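Local structure of sensor histidine kinase DcuS (Escherichia coli, 3BY8) at residues D84-L87 with K88-G92; P72-Q75 with R76-Q79. The protein senses C4-dicarboxylates such as fumarate and malate through its periplasmic domain and activates the response regulator DcuR by phosphorylation. One frame throughout, in Å; residues are numbered along the deposited sequence.

Interaction 1 (D84-L87 with K88-G92); sequences DDIL and KALNG
The side-chain amide of Asn91 turns back to Leu87: ND2 donates to Leu87 O at 2.8 Å, with the oxygen tilted from the amide plane and the nitrogen 36° above the carbonyl plane of Leu87. This is a local contact one helical turn deep, in the helically wound part of the long connection between strands 58-63 and 95-99 of the periplasmic Cache domain. With CG anti to its carbonyl carbon (chi1 -66°), Asn91 folds back along the winding and can reach a residue four positions earlier. Leu87 O also receives a weak bond from Leu90 N, whose better bond goes to Ile86 O at 3.1 Å, so that one N-H is shared between two successive carbonyls. Beside these polar bonds, Leu90 CD1 meets Ile86 CG2 at 4.1 Å, the two side chains crossing at a slant, and Leu87 CD2 closes on the same Leu90 CD1 at 4.3 Å. Ile86, Ala89 and Leu90 also touch Val123 of strand 120-129, which seats the winding on the sheet. Asp85 turns away from 88-92 and lies close to the binding site: its carboxylate is salt-bridged to Arg108, a malate-binding residue, and hydrogen-bonded to Asn99, and probably helps to position that arginine. At the start of the winding a water replaces a direct i to i+4 bond, donating to Asp84 O at 2.8 Å and accepting from Lys88 N at 2.9 Å.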
loop_
_atom_site.group_PDB
_atom_site.type_symbol
_atom_site.label_atom_id
_atom_site.label_comp_id
_atom_site.label_asym_id
_atom_site.label_seq_id
_atom_site.Cartn_x
_atom_site.Cartn_y
_atom_site.Cartn_z
ATOM N N ASP A 84 1.529 -1.771 12.833
ATOM C CA ASP A 84 2.518 -0.774 13.221
ATOM C C ASP A 84 3.604 -0.566 12.174
ATOM O O ASP A 84 4.414 0.378 12.257
ATOM C CB ASP A 84 3.147 -1.148 14.565
ATOM C CG ASP A 84 2.177 -0.954 15.717
ATOM O OD1 ASP A 84 1.202 -0.176 15.557
ATOM O OD2 ASP A 84 2.411 -1.581 16.774
ATOM N N ASP A 85 3.603 -1.421 11.151
ATOM C CA ASP A 85 4.606 -1.280 10.118
ATOM C C ASP A 85 4.435 -0.065 9.219
ATOM O O ASP A 85 5.369 0.303 8.519
ATOM C CB ASP A 85 4.805 -2.589 9.313
ATOM C CG ASP A 85 3.502 -3.322 8.937
ATOM O OD1 ASP A 85 2.428 -3.158 9.552
ATOM O OD2 ASP A 85 3.598 -4.145 8.002
ATOM N N ILE A 86 3.282 0.594 9.301
ATOM C CA ILE A 86 3.091 1.824 8.542
ATOM C C ILE A 86 3.772 3.020 9.227
ATOM O O ILE A 86 4.039 4.045 8.596
ATOM C CB ILE A 86 1.583 2.158 8.381
ATOM C CG1 ILE A 86 1.401 3.266 7.336
ATOM C CG2 ILE A 86 0.970 2.584 9.739
ATOM C CD1 ILE A 86 -0.031 3.421 6.843
ATOM N N LEU A 87 4.069 2.890 10.522
ATOM C CA LEU A 87 4.607 4.046 11.236
ATOM C C LEU A 87 5.883 4.648 10.659
ATOM O O LEU A 87 5.976 5.874 10.542
ATOM C CB LEU A 87 4.761 3.720 12.730
ATOM C CG LEU A 87 3.433 3.392 13.405
ATOM C CD1 LEU A 87 3.708 2.758 14.778
ATOM C CD2 LEU A 87 2.573 4.639 13.517
ATOM N N LYS A 88 6.862 3.828 10.281
ATOM C CA LYS A 88 8.071 4.398 9.690
ATOM C C LYS A 88 7.725 5.223 8.432
ATOM O O LYS A 88 8.299 6.282 8.189
ATOM C CB LYS A 88 9.058 3.283 9.314
ATOM C CG LYS A 88 9.891 2.758 10.475
ATOM C CD LYS A 88 10.884 1.682 10.020
ATOM C CE LYS A 88 11.856 2.216 8.982
ATOM N NZ LYS A 88 12.890 1.204 8.577
ATOM N N ALA A 89 6.779 4.725 7.637
ATOM C CA ALA A 89 6.399 5.397 6.409
ATOM C C ALA A 89 5.702 6.720 6.645
ATOM O O ALA A 89 5.787 7.609 5.782
ATOM C CB ALA A 89 5.544 4.463 5.544
ATOM N N LEU A 90 5.049 6.890 7.807
ATOM C CA LEU A 90 4.389 8.148 8.135
ATOM C C LEU A 90 5.437 9.194 8.551
ATOM O O LEU A 90 5.078 10.333 8.806
ATOM C CB LEU A 90 3.370 7.926 9.250
ATOM C CG LEU A 90 2.129 7.193 8.726
ATOM C CD1 LEU A 90 1.327 6.704 9.928
ATOM C CD2 LEU A 90 1.298 8.108 7.827
ATOM N N ASN A 91 6.707 8.785 8.576
ATOM C CA ASN A 91 7.823 9.686 8.892
ATOM C C ASN A 91 8.782 9.783 7.720
ATOM O O ASN A 91 9.973 10.035 7.888
ATOM C CB ASN A 91 8.570 9.205 10.128
ATOM C CG ASN A 91 7.717 9.276 11.371
ATOM O OD1 ASN A 91 7.607 10.334 12.004
ATOM N ND2 ASN A 91 7.082 8.175 11.723
ATOM N N GLY A 92 8.244 9.543 6.520
ATOM C CA GLY A 92 9.024 9.683 5.305
ATOM C C GLY A 92 9.998 8.599 4.919
ATOM O O GLY A 92 10.824 8.803 4.016
HETATM O O HOH W 1 7.029 1.201 11.515
#

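Interaction 2 (P72-Q75 with R76-Q79); sequences PEAQ and RIGQ
Glu73 OE1 is gripped by two donors, Arg76 NE at 2.6 Å in a salt bridge and a water at 2.9 Å. The guanidinium comes almost end-on to the C-O bond, with the oxygen on the NE side, tilted 16° out of the guanidinium plane, and the carboxylate is turned 39° against it. The same water accepts from Arg76 NH2 at 2.7 Å, closing a small ring that helps to fix the rotation of the guanidinium. Over one guanidinium face lies Gln75 OE1, 3.7 Å above the plane and offset toward the rim; Phe102, a malate-binding residue, makes a cation-pi contact with the same arginine. Glu73 and Arg76 run side by side, each with CG anti to its carbonyl carbon (chi1 about -60° in both), Glu73 extended beyond CG and Arg76 as far as NE. The backbone draws them together in a 3-10 turn: Arg76 N donates to Glu73 O at 2.9 Å and Ile77 N to Ala74 O at 3.1 Å. A type II beta turn from Arg76 to Gln79 follows, with Gly78 where a side chain would strike the preceding carbonyl. A leucine in place of Arg76 would probably leave the Glu73 carboxylate without its counter-charge and Phe102 without its cation-pi partner. Arg76 O accepts from the malate-binding Arg68. One arginine thus pairs its charge with Glu73 within the turn and lies against a pocket residue, consistent with the turn being tied to that pocket.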
loop_
_atom_site.group_PDB
_atom_site.type_symbol
_atom_site.label_atom_id
_atom_site.label_comp_id
_atom_site.label_asym_id
_atom_site.label_seq_id
_atom_site.Cartn_x
_atom_site.Cartn_y
_atom_site.Cartn_z
ATOM N N PRO A 72 -9.013 -3.976 -0.216
ATOM C CA PRO A 72 -9.813 -4.968 -0.950
ATOM C C PRO A 72 -11.234 -5.083 -0.394
ATOM O O PRO A 72 -12.153 -5.435 -1.134
ATOM C CB PRO A 72 -9.024 -6.258 -0.775
ATOM C CG PRO A 72 -7.611 -5.776 -0.742
ATOM C CD PRO A 72 -7.689 -4.527 0.124
ATOM N N GLU A 73 -11.391 -4.820 0.903
ATOM C CA GLU A 73 -12.691 -4.822 1.591
ATOM C C GLU A 73 -13.097 -3.357 1.674
ATOM O O GLU A 73 -12.618 -2.599 2.529
ATOM C CB GLU A 73 -12.563 -5.426 2.993
ATOM C CG GLU A 73 -12.070 -6.862 2.963
ATOM C CD GLU A 73 -11.901 -7.464 4.350
ATOM O OE1 GLU A 73 -12.124 -6.752 5.361
ATOM O OE2 GLU A 73 -11.548 -8.658 4.401
ATOM N N ALA A 74 -13.993 -2.952 0.784
ATOM C CA ALA A 74 -14.413 -1.557 0.726
ATOM C C ALA A 74 -14.925 -0.978 2.029
ATOM O O ALA A 74 -14.819 0.218 2.260
ATOM C CB ALA A 74 -15.443 -1.359 -0.382
ATOM N N GLN A 75 -15.488 -1.810 2.898
ATOM C CA GLN A 75 -15.982 -1.299 4.173
ATOM C C GLN A 75 -14.869 -0.698 5.042
ATOM O O GLN A 75 -15.144 -0.003 6.021
ATOM C CB GLN A 75 -16.639 -2.425 4.969
ATOM C CG GLN A 75 -15.630 -3.500 5.356
ATOM C CD GLN A 75 -16.212 -4.589 6.225
ATOM O OE1 GLN A 75 -15.557 -5.594 6.491
ATOM N NE2 GLN A 75 -17.447 -4.398 6.670
ATOM N N ARG A 76 -13.615 -0.966 4.697
ATOM C CA ARG A 76 -12.520 -0.462 5.526
ATOM C C ARG A 76 -11.988 0.889 5.119
ATOM O O ARG A 76 -11.117 1.464 5.779
ATOM C CB ARG A 76 -11.416 -1.505 5.581
ATOM C CG ARG A 76 -11.953 -2.788 6.198
ATOM C CD ARG A 76 -10.893 -3.765 6.600
ATOM N NE ARG A 76 -11.504 -4.974 7.156
ATOM C CZ ARG A 76 -12.044 -5.071 8.369
ATOM N NH1 ARG A 76 -12.067 -4.035 9.203
ATOM N NH2 ARG A 76 -12.560 -6.228 8.751
ATOM N N ILE A 77 -12.524 1.397 4.020
ATOM C CA ILE A 77 -12.138 2.711 3.545
ATOM C C ILE A 77 -12.643 3.726 4.569
ATOM O O ILE A 77 -13.769 3.630 5.070
ATOM C CB ILE A 77 -12.741 2.960 2.170
ATOM C CG1 ILE A 77 -12.158 1.942 1.200
ATOM C CG2 ILE A 77 -12.468 4.397 1.714
ATOM C CD1 ILE A 77 -12.719 2.008 -0.172
ATOM N N GLY A 78 -11.801 4.694 4.903
ATOM C CA GLY A 78 -12.185 5.678 5.892
ATOM C C GLY A 78 -11.855 5.333 7.336
ATOM O O GLY A 78 -12.110 6.131 8.231
ATOM N N GLN A 79 -11.313 4.142 7.574
ATOM C CA GLN A 79 -10.930 3.722 8.912
ATOM C C GLN A 79 -9.401 3.664 8.996
ATOM O O GLN A 79 -8.718 3.619 7.957
ATOM C CB GLN A 79 -11.559 2.364 9.244
ATOM C CG GLN A 79 -13.091 2.430 9.136
ATOM C CD GLN A 79 -13.791 1.121 9.411
ATOM O OE1 GLN A 79 -13.310 0.054 9.028
ATOM N NE2 GLN A 79 -14.954 1.195 10.061
HETATM O O HOH W 2 -12.366 -8.614 7.570
#

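Overall arrangement
Both contacts are local windings within the one long connection between strands 58-63 and 95-99, with interaction 2 earlier in the chain. The centres of interactions 1 and 2 lie about 20 Å apart and the nearest atoms of interactions 1 and 2 about 9 Å, so they do not touch. Interaction 1 is partly buried: aliphatic side chains rest on the sheet while backbone carbonyls and an amide handle the polar bonds. Interaction 2 is a surface contact, dominated by a charged pair and a bridging water, and its isoleucine leans on helix 43-53. Each nevertheless borders the malate site, the first by a carboxylate that meets a binding arginine, the second by an arginine beside a binding phenylalanine.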